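PDB 7CPX: lovastatin nonaketide synthase, polyketide synthase component from Aspergillus terreus, which builds the lovastatin precursor dihydromonacolin L from nine malonyl-CoA units as an iterative, multidomain homodimeric polyketide synthase working together with its partner LovC. Local coordinates for residues Pro57-Thr65 with Leu971-Ile979; Val131-Val139 with Ile211-Glu220. The protein carries 2 engineered substitutions. One frame throughout, in Å; residues are numbered along the deposited sequence.

Contact 2 lies wholly within the ketosynthase and is buried throughout, whereas contact 1 joins the ketosynthase to the dehydratase and is only partly buried. Their centres are about 19 Å apart, and helix 214-222 lies between: residues 211-220 belong to contact 2, while Thr65 of contact 1 makes a weak hydrogen bond from OG1 to Phe217 O. The chemistry follows the setting. In contact 1 histidine rings meet a peptide group and a carboxylate that two arginines hold in a salt-bridge network, at a domain boundary; in contact 2 a single aspartate grips backbone N-H groups, surrounded by threonine, methionine and leucine packing. Both reach the second subunit, contact 2 through stacked His134 rings.

Contact 1: residues Pro57-Thr65 with Leu971-Ile979; sequences PDGKHHGRT and LNFVRPRDI
The chi1 of His62 (61°) sets its CG between backbone N and carbonyl carbon, which lays the imidazole against Phe973, while the chi1 of His61 (-171°) turns the neighbouring ring toward Asp978. The carboxylate of Asp978 stacks on the His61 ring with the two planes 20° apart, OD2 lying 3.5 Å above the plane, over the ring centre. The opposite face of that imidazole is met near its rim by NH1 of Arg64. His61 ND1 donates to His62 O at 3.0 Å, which helps fix the ring's rotation. The Phe973 peptide group lies over one face of His62, toward the rim, its exact closeness doubtful at this resolution; His61 CE1 lies over the opposite face, toward its rim. Phe973 CB adds a CH-pi contact over the face, 4.1 Å from the His62 centroid. Asp978 OD2 also receives a weak, nearly straight hydrogen bond from His62 N, 3.5 Å long. Two arginines hold the same carboxylate from within 971-979: Arg975 NH1 lies 3.3 Å from Asp978 OD2, and Arg977 NH1 lies 2.9 Å from Asp978 OD1. Their salt-bridge network probably keeps the aspartate ionised as it faces the histidines. Arg975 NH1 also lies near the plane of the His62 ring, at its edge, while its NE is bonded to Asp1037 O. Two turns shape the histidine loop, type I from Asp58 to His61 and type II from His61 to Arg64, with Gly63 at positive phi in the second. Glu145 and Ser146 of the second subunit pack on His62 and Phe973. This is a domain-domain interface: a ketosynthase surface loop docks on the end of strand 967-974 and the turn after it, in the N-terminal hotdog fold of the dehydratase.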
loop_
_atom_site.group_PDB
_atom_site.type_symbol
_atom_site.label_atom_id
_atom_site.label_comp_id
_atom_site.label_asym_id
_atom_site.label_seq_id
_atom_site.Cartn_x
_atom_site.Cartn_y
_atom_site.Cartn_z
ATOM N N PRO A 57 17.468 -10.009 -17.139
ATOM C CA PRO A 57 18.067 -10.596 -18.350
ATOM C C PRO A 57 17.039 -11.015 -19.385
ATOM O O PRO A 57 17.279 -10.862 -20.589
ATOM C CB PRO A 57 18.849 -11.796 -17.803
ATOM C CG PRO A 57 19.130 -11.453 -16.386
ATOM C CD PRO A 57 17.945 -10.672 -15.913
ATOM N N ASP A 58 15.897 -11.539 -18.951
ATOM C CA ASP A 58 14.834 -11.922 -19.872
ATOM C C ASP A 58 14.010 -10.692 -20.225
ATOM O O ASP A 58 13.373 -10.091 -19.352
ATOM C CB ASP A 58 13.953 -13.005 -19.253
ATOM C CG ASP A 58 14.732 -14.255 -18.894
ATOM O OD1 ASP A 58 15.548 -14.197 -17.949
ATOM O OD2 ASP A 58 14.526 -15.295 -19.553
ATOM N N GLY A 59 14.020 -10.319 -21.505
ATOM C CA GLY A 59 13.309 -9.121 -21.918
ATOM C C GLY A 59 11.812 -9.221 -21.697
ATOM O O GLY A 59 11.167 -8.250 -21.296
ATOM N N LYS A 60 11.240 -10.396 -21.950
ATOM C CA LYS A 60 9.804 -10.594 -21.826
ATOM C C LYS A 60 9.348 -10.727 -20.379
ATOM O O LYS A 60 8.157 -10.952 -20.140
ATOM C CB LYS A 60 9.374 -11.829 -22.621
ATOM C CG LYS A 60 9.590 -11.695 -24.121
ATOM C CD LYS A 60 8.791 -12.726 -24.905
ATOM C CE LYS A 60 9.290 -14.141 -24.662
ATOM N NZ LYS A 60 10.688 -14.330 -25.137
ATOM N N HIS A 61 10.257 -10.599 -19.415
ATOM C CA HIS A 61 9.862 -10.639 -18.015
ATOM C C HIS A 61 8.913 -9.489 -17.708
ATOM O O HIS A 61 9.111 -8.358 -18.162
ATOM C CB HIS A 61 11.093 -10.565 -17.113
ATOM C CG HIS A 61 10.797 -10.806 -15.665
ATOM N ND1 HIS A 61 10.051 -9.935 -14.903
ATOM C CD2 HIS A 61 11.153 -11.819 -14.839
ATOM C CE1 HIS A 61 9.958 -10.399 -13.670
ATOM N NE2 HIS A 61 10.617 -11.542 -13.605
ATOM N N HIS A 62 7.877 -9.783 -16.928
ATOM C CA HIS A 62 6.845 -8.794 -16.649
ATOM C C HIS A 62 7.439 -7.562 -15.981
ATOM O O HIS A 62 8.162 -7.665 -14.987
ATOM C CB HIS A 62 5.770 -9.406 -15.756
ATOM C CG HIS A 62 6.287 -9.859 -14.426
ATOM N ND1 HIS A 62 6.496 -8.991 -13.377
ATOM C CD2 HIS A 62 6.656 -11.083 -13.982
ATOM C CE1 HIS A 62 6.959 -9.663 -12.339
ATOM N NE2 HIS A 62 7.065 -10.935 -12.679
ATOM N N GLY A 63 7.124 -6.393 -16.529
ATOM C CA GLY A 63 7.556 -5.141 -15.930
ATOM C C GLY A 63 9.057 -5.002 -15.806
ATOM O O GLY A 63 9.546 -4.429 -14.824
ATOM N N ARG A 64 9.804 -5.507 -16.786
ATOM C CA ARG A 64 11.255 -5.405 -16.790
ATOM C C ARG A 64 11.727 -5.096 -18.202
ATOM O O ARG A 64 10.973 -5.207 -19.173
ATOM C CB ARG A 64 11.927 -6.690 -16.293
ATOM C CG ARG A 64 11.429 -7.204 -14.957
ATOM C CD ARG A 64 11.867 -6.342 -13.788
ATOM N NE ARG A 64 11.493 -6.959 -12.521
ATOM C CZ ARG A 64 12.210 -7.884 -11.896
ATOM N NH1 ARG A 64 13.378 -8.291 -12.367
ATOM N NH2 ARG A 64 11.741 -8.420 -10.773
ATOM N N THR A 65 12.994 -4.705 -18.308
ATOM C CA THR A 65 13.627 -4.452 -19.594
ATOM C C THR A 65 15.000 -5.104 -19.600
ATOM O O THR A 65 15.748 -4.986 -18.626
ATOM C CB THR A 65 13.755 -2.948 -19.865
ATOM O OG1 THR A 65 14.358 -2.739 -21.148
ATOM C CG2 THR A 65 14.604 -2.279 -18.797
ATOM N N LEU A 971 5.109 -5.116 -4.678
ATOM C CA LEU A 971 4.184 -5.519 -5.725
ATOM C C LEU A 971 4.921 -6.379 -6.738
ATOM O O LEU A 971 6.007 -6.010 -7.196
ATOM C CB LEU A 971 3.582 -4.294 -6.411
ATOM C CG LEU A 971 3.056 -3.215 -5.463
ATOM C CD1 LEU A 971 2.725 -1.950 -6.224
ATOM C CD2 LEU A 971 1.840 -3.719 -4.715
ATOM N N ASN A 972 4.331 -7.517 -7.091
ATOM C CA ASN A 972 4.933 -8.428 -8.046
ATOM C C ASN A 972 3.822 -9.134 -8.806
ATOM O O ASN A 972 2.683 -9.208 -8.348
ATOM C CB ASN A 972 5.840 -9.446 -7.343
ATOM C CG ASN A 972 6.557 -10.361 -8.310
ATOM O OD1 ASN A 972 6.443 -10.215 -9.525
ATOM N ND2 ASN A 972 7.309 -11.313 -7.771
ATOM N N PHE A 973 4.166 -9.650 -9.983
ATOM C CA PHE A 973 3.248 -10.440 -10.800
ATOM C C PHE A 973 3.987 -11.723 -11.158
ATOM O O PHE A 973 4.617 -11.820 -12.214
ATOM C CB PHE A 973 2.797 -9.670 -12.031
ATOM C CG PHE A 973 1.748 -8.636 -11.745
ATOM C CD1 PHE A 973 2.058 -7.495 -11.029
ATOM C CD2 PHE A 973 0.452 -8.804 -12.197
ATOM C CE1 PHE A 973 1.097 -6.541 -10.768
ATOM C CE2 PHE A 973 -0.515 -7.856 -11.939
ATOM C CZ PHE A 973 -0.193 -6.721 -11.223
ATOM N N VAL A 974 3.899 -12.709 -10.276
ATOM C CA VAL A 974 4.682 -13.930 -10.408
ATOM C C VAL A 974 4.041 -14.825 -11.459
ATOM O O VAL A 974 2.849 -15.143 -11.378
ATOM C CB VAL A 974 4.792 -14.659 -9.063
ATOM C CG1 VAL A 974 5.462 -16.003 -9.246
ATOM C CG2 VAL A 974 5.558 -13.814 -8.063
ATOM N N ARG A 975 4.831 -15.229 -12.450
ATOM C CA ARG A 975 4.472 -16.318 -13.335
ATOM C C ARG A 975 5.558 -17.386 -13.271
ATOM O O ARG A 975 6.746 -17.050 -13.199
ATOM C CB ARG A 975 4.291 -15.847 -14.787
ATOM C CG ARG A 975 5.475 -15.097 -15.365
ATOM C CD ARG A 975 5.470 -15.156 -16.883
ATOM N NE ARG A 975 4.333 -14.460 -17.475
ATOM C CZ ARG A 975 4.360 -13.209 -17.917
ATOM N NH1 ARG A 975 5.450 -12.465 -17.826
ATOM N NH2 ARG A 975 3.266 -12.693 -18.467
ATOM N N PRO A 976 5.195 -18.670 -13.287
ATOM C CA PRO A 976 6.203 -19.708 -13.020
ATOM C C PRO A 976 7.412 -19.661 -13.940
ATOM O O PRO A 976 8.525 -19.941 -13.480
ATOM C CB PRO A 976 5.412 -21.010 -13.193
ATOM C CG PRO A 976 4.018 -20.640 -12.863
ATOM C CD PRO A 976 3.835 -19.234 -13.349
ATOM N N ARG A 977 7.246 -19.326 -15.220
ATOM C CA ARG A 977 8.406 -19.333 -16.106
ATOM C C ARG A 977 9.388 -18.225 -15.749
ATOM O O ARG A 977 10.595 -18.378 -15.969
ATOM C CB ARG A 977 7.972 -19.214 -17.568
ATOM C CG ARG A 977 7.226 -17.944 -17.928
ATOM C CD ARG A 977 7.239 -17.733 -19.433
ATOM N NE ARG A 977 6.244 -16.763 -19.877
ATOM C CZ ARG A 977 6.436 -15.451 -19.918
ATOM N NH1 ARG A 977 7.572 -14.903 -19.518
ATOM N NH2 ARG A 977 5.460 -14.667 -20.367
ATOM N N ASP A 978 8.902 -17.112 -15.198
ATOM C CA ASP A 978 9.799 -16.056 -14.744
ATOM C C ASP A 978 10.521 -16.427 -13.457
ATOM O O ASP A 978 11.563 -15.835 -13.155
ATOM C CB ASP A 978 9.025 -14.751 -14.546
ATOM C CG ASP A 978 8.561 -14.147 -15.856
ATOM O OD1 ASP A 978 8.798 -14.768 -16.914
ATOM O OD2 ASP A 978 7.961 -13.053 -15.831
ATOM N N ILE A 979 9.994 -17.383 -12.699
ATOM C CA ILE A 979 10.652 -17.918 -11.513
ATOM C C ILE A 979 10.965 -19.374 -11.827
ATOM O O ILE A 979 10.124 -20.259 -11.627
ATOM C CB ILE A 979 9.789 -17.785 -10.255
ATOM C CG1 ILE A 979 9.398 -16.321 -10.045
ATOM C CG2 ILE A 979 10.541 -18.299 -9.042
ATOM C CD1 ILE A 979 8.682 -16.060 -8.744
#

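Contact 2: residues Val131-Val139 with Ile211-Glu220; sequences VMTHDYETV and ILGPMTFVLE
One carboxylate oxygen, Asp135 OD2, takes two successive backbone N-H groups, those of Leu212 and Gly213, just ahead of helix 214-222. Leu212 N is 2.8 Å from Asp135 OD2, which accepts through its anti lone pair. Gly213 N reaches Asp135 OD2 at 2.9 Å from above the carboxylate plane, 41° out of it. The chi1 of Asp135 (-65°) places CG beside its own backbone N and points the carboxylate into this bend, where OD1 rests against the methyl of Thr216. The main-chain O of Asp135 is doubly held too, by Thr138 N and Val139 N from opposite faces, so the aspartate is fixed at both ends. Apolar groups close around it. Thr138 and Met215 reach toward each other, Thr138 CG2 sitting 3.4 Å from Met215 CG, with SD and CE of the bent methionine also near. Val139 CG2 packs 3.7 Å from Gly213 CA, and Leu212 CD1 lies 3.7 Å from Tyr136 CD1, oblique to the ring. Thr216 OG1 donates to Glu220 OE2 at 2.7 Å, but the carboxylate is modelled too close to Thr216 O, so its exact place is doubtful. Met132 lies about 5 Å, side chain to side chain, from Cys181, the predicted ketosynthase nucleophile. Loop 131-139 leaves strand 126-131, parallel to 203-209 in the thiolase-type ketosynthase sheet; helix 97-113 packs on Tyr136 and Leu212, helix 369-386 on Met132 and Thr133, helix 941-947 on Val139 and Pro214, and His134 stacks on His134 of the second subunit.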
loop_
_atom_site.group_PDB
_atom_site.type_symbol
_atom_site.label_atom_id
_atom_site.label_comp_id
_atom_site.label_asym_id
_atom_site.label_seq_id
_atom_site.Cartn_x
_atom_site.Cartn_y
_atom_site.Cartn_z
ATOM N N VAL A 131 8.109 12.697 -32.907
ATOM C CA VAL A 131 8.239 12.215 -31.541
ATOM C C VAL A 131 7.492 10.898 -31.427
ATOM O O VAL A 131 6.356 10.771 -31.898
ATOM C CB VAL A 131 7.702 13.237 -30.521
ATOM C CG1 VAL A 131 8.420 14.558 -30.676
ATOM C CG2 VAL A 131 6.217 13.424 -30.704
ATOM N N MET A 132 8.134 9.918 -30.802
ATOM C CA MET A 132 7.570 8.589 -30.636
ATOM C C MET A 132 7.553 8.114 -29.194
ATOM O O MET A 132 6.729 7.254 -28.859
ATOM C CB MET A 132 8.367 7.577 -31.474
ATOM C CG MET A 132 7.933 6.123 -31.343
ATOM S SD MET A 132 9.267 4.998 -31.779
ATOM C CE MET A 132 9.495 4.143 -30.221
ATOM N N THR A 133 8.398 8.663 -28.328
ATOM C CA THR A 133 8.720 8.030 -27.057
ATOM C C THR A 133 8.483 8.979 -25.893
ATOM O O THR A 133 9.379 9.198 -25.071
ATOM C CB THR A 133 10.167 7.542 -27.054
ATOM O OG1 THR A 133 10.562 7.199 -28.388
ATOM C CG2 THR A 133 10.292 6.322 -26.171
ATOM N N HIS A 134 7.283 9.545 -25.810
ATOM C CA HIS A 134 6.786 10.579 -24.915
ATOM C C HIS A 134 6.712 10.028 -23.497
ATOM O O HIS A 134 5.624 9.842 -22.944
ATOM C CB HIS A 134 5.409 11.071 -25.372
ATOM C CG HIS A 134 4.392 9.979 -25.513
ATOM N ND1 HIS A 134 3.958 9.224 -24.446
ATOM C CD2 HIS A 134 3.726 9.516 -26.597
ATOM C CE1 HIS A 134 3.069 8.342 -24.865
ATOM N NE2 HIS A 134 2.910 8.498 -26.167
ATOM N N ASP A 135 7.880 9.752 -22.909
ATOM C CA ASP A 135 7.922 9.305 -21.523
ATOM C C ASP A 135 7.249 10.319 -20.611
ATOM O O ASP A 135 6.452 9.951 -19.740
ATOM C CB ASP A 135 9.370 9.067 -21.101
ATOM C CG ASP A 135 10.021 7.936 -21.869
ATOM O OD1 ASP A 135 9.350 7.345 -22.740
ATOM O OD2 ASP A 135 11.204 7.637 -21.602
ATOM N N TYR A 136 7.558 11.599 -20.792
ATOM C CA TYR A 136 6.707 12.637 -20.236
ATOM C C TYR A 136 5.337 12.550 -20.895
ATOM O O TYR A 136 5.210 12.184 -22.067
ATOM C CB TYR A 136 7.324 14.016 -20.451
ATOM C CG TYR A 136 7.618 14.771 -19.172
ATOM C CD1 TYR A 136 8.655 14.383 -18.338
ATOM C CD2 TYR A 136 6.870 15.879 -18.807
ATOM C CE1 TYR A 136 8.933 15.073 -17.179
ATOM C CE2 TYR A 136 7.142 16.576 -17.652
ATOM C CZ TYR A 136 8.173 16.169 -16.839
ATOM O OH TYR A 136 8.444 16.861 -15.680
ATOM N N GLU A 137 4.304 12.901 -20.138
ATOM C CA GLU A 137 2.879 12.619 -20.203
ATOM C C GLU A 137 2.594 11.257 -19.588
ATOM O O GLU A 137 1.427 10.890 -19.450
ATOM C CB GLU A 137 2.319 12.647 -21.640
ATOM C CG GLU A 137 0.808 12.497 -21.740
ATOM C CD GLU A 137 0.292 12.725 -23.147
ATOM O OE1 GLU A 137 1.120 12.941 -24.058
ATOM O OE2 GLU A 137 -0.940 12.686 -23.344
ATOM N N THR A 138 3.616 10.500 -19.201
ATOM C CA THR A 138 3.462 9.308 -18.381
ATOM C C THR A 138 4.195 9.442 -17.059
ATOM O O THR A 138 3.596 9.239 -15.997
ATOM C CB THR A 138 3.969 8.072 -19.137
ATOM O OG1 THR A 138 3.309 7.979 -20.405
ATOM C CG2 THR A 138 3.694 6.820 -18.334
ATOM N N VAL A 139 5.481 9.793 -17.096
ATOM C CA VAL A 139 6.227 10.037 -15.864
ATOM C C VAL A 139 5.583 11.168 -15.076
ATOM O O VAL A 139 5.305 11.038 -13.879
ATOM C CB VAL A 139 7.699 10.347 -16.189
ATOM C CG1 VAL A 139 8.400 10.924 -14.976
ATOM C CG2 VAL A 139 8.398 9.095 -16.669
ATOM N N ILE A 211 14.790 9.570 -22.880
ATOM C CA ILE A 211 14.670 8.457 -21.951
ATOM C C ILE A 211 14.383 9.023 -20.569
ATOM O O ILE A 211 15.304 9.332 -19.806
ATOM C CB ILE A 211 15.943 7.593 -21.960
ATOM C CG1 ILE A 211 16.020 6.802 -23.265
ATOM C CG2 ILE A 211 15.962 6.667 -20.767
ATOM C CD1 ILE A 211 17.403 6.349 -23.625
ATOM N N LEU A 212 13.098 9.167 -20.247
ATOM C CA LEU A 212 12.671 9.717 -18.972
ATOM C C LEU A 212 11.951 8.704 -18.100
ATOM O O LEU A 212 11.812 8.938 -16.896
ATOM C CB LEU A 212 11.745 10.920 -19.197
ATOM C CG LEU A 212 12.191 11.908 -20.277
ATOM C CD1 LEU A 212 11.050 12.824 -20.671
ATOM C CD2 LEU A 212 13.375 12.717 -19.794
ATOM N N GLY A 213 11.495 7.596 -18.674
ATOM C CA GLY A 213 10.802 6.580 -17.925
ATOM C C GLY A 213 11.022 5.198 -18.505
ATOM O O GLY A 213 11.452 5.037 -19.651
ATOM N N PRO A 214 10.733 4.167 -17.710
ATOM C CA PRO A 214 10.926 2.793 -18.191
ATOM C C PRO A 214 9.839 2.322 -19.137
ATOM O O PRO A 214 9.984 1.245 -19.728
ATOM C CB PRO A 214 10.925 1.974 -16.898
ATOM C CG PRO A 214 10.031 2.751 -15.992
ATOM C CD PRO A 214 10.239 4.201 -16.324
ATOM N N MET A 215 8.755 3.085 -19.289
ATOM C CA MET A 215 7.632 2.668 -20.121
ATOM C C MET A 215 8.105 2.152 -21.473
ATOM O O MET A 215 7.817 1.014 -21.861
ATOM C CB MET A 215 6.659 3.835 -20.321
ATOM C CG MET A 215 6.257 4.664 -19.106
ATOM S SD MET A 215 5.275 3.759 -17.893
ATOM C CE MET A 215 3.806 3.382 -18.844
ATOM N N THR A 216 8.836 2.993 -22.207
ATOM C CA THR A 216 9.303 2.600 -23.531
ATOM C C THR A 216 10.217 1.385 -23.454
ATOM O O THR A 216 10.117 0.471 -24.280
ATOM C CB THR A 216 10.023 3.773 -24.208
ATOM O OG1 THR A 216 10.427 3.464 -25.552
ATOM C CG2 THR A 216 11.107 4.459 -23.345
ATOM N N PHE A 217 11.124 1.359 -22.476
ATOM C CA PHE A 217 12.046 0.236 -22.363
ATOM C C PHE A 217 11.293 -1.065 -22.127
ATOM O O PHE A 217 11.546 -2.072 -22.796
ATOM C CB PHE A 217 13.047 0.486 -21.237
ATOM C CG PHE A 217 14.111 1.477 -21.589
ATOM C CD1 PHE A 217 13.897 2.828 -21.409
ATOM C CD2 PHE A 217 15.324 1.059 -22.103
ATOM C CE1 PHE A 217 14.870 3.744 -21.732
ATOM C CE2 PHE A 217 16.305 1.971 -22.430
ATOM C CZ PHE A 217 16.078 3.318 -22.245
ATOM N N VAL A 218 10.352 -1.058 -21.183
ATOM C CA VAL A 218 9.598 -2.270 -20.884
ATOM C C VAL A 218 8.778 -2.694 -22.094
ATOM O O VAL A 218 8.743 -3.876 -22.457
ATOM C CB VAL A 218 8.707 -2.054 -19.646
ATOM C CG1 VAL A 218 7.848 -3.279 -19.390
ATOM C CG2 VAL A 218 9.560 -1.745 -18.432
ATOM N N LEU A 219 8.109 -1.737 -22.738
ATOM C CA LEU A 219 7.279 -2.064 -23.891
ATOM C C LEU A 219 8.107 -2.697 -25.001
ATOM O O LEU A 219 7.753 -3.757 -25.531
ATOM C CB LEU A 219 6.575 -0.805 -24.397
ATOM C CG LEU A 219 5.489 -0.230 -23.488
ATOM C CD1 LEU A 219 5.120 1.175 -23.926
ATOM C CD2 LEU A 219 4.265 -1.121 -23.491
ATOM N N GLU A 220 9.223 -2.062 -25.364
ATOM C CA GLU A 220 10.044 -2.582 -26.451
ATOM C C GLU A 220 10.687 -3.913 -26.084
ATOM O O GLU A 220 10.766 -4.811 -26.928
ATOM C CB GLU A 220 11.116 -1.562 -26.833
ATOM C CG GLU A 220 10.629 -0.430 -27.731
ATOM C CD GLU A 220 9.523 0.400 -27.111
ATOM O OE1 GLU A 220 8.678 -0.167 -26.390
ATOM O OE2 GLU A 220 9.501 1.627 -27.345
#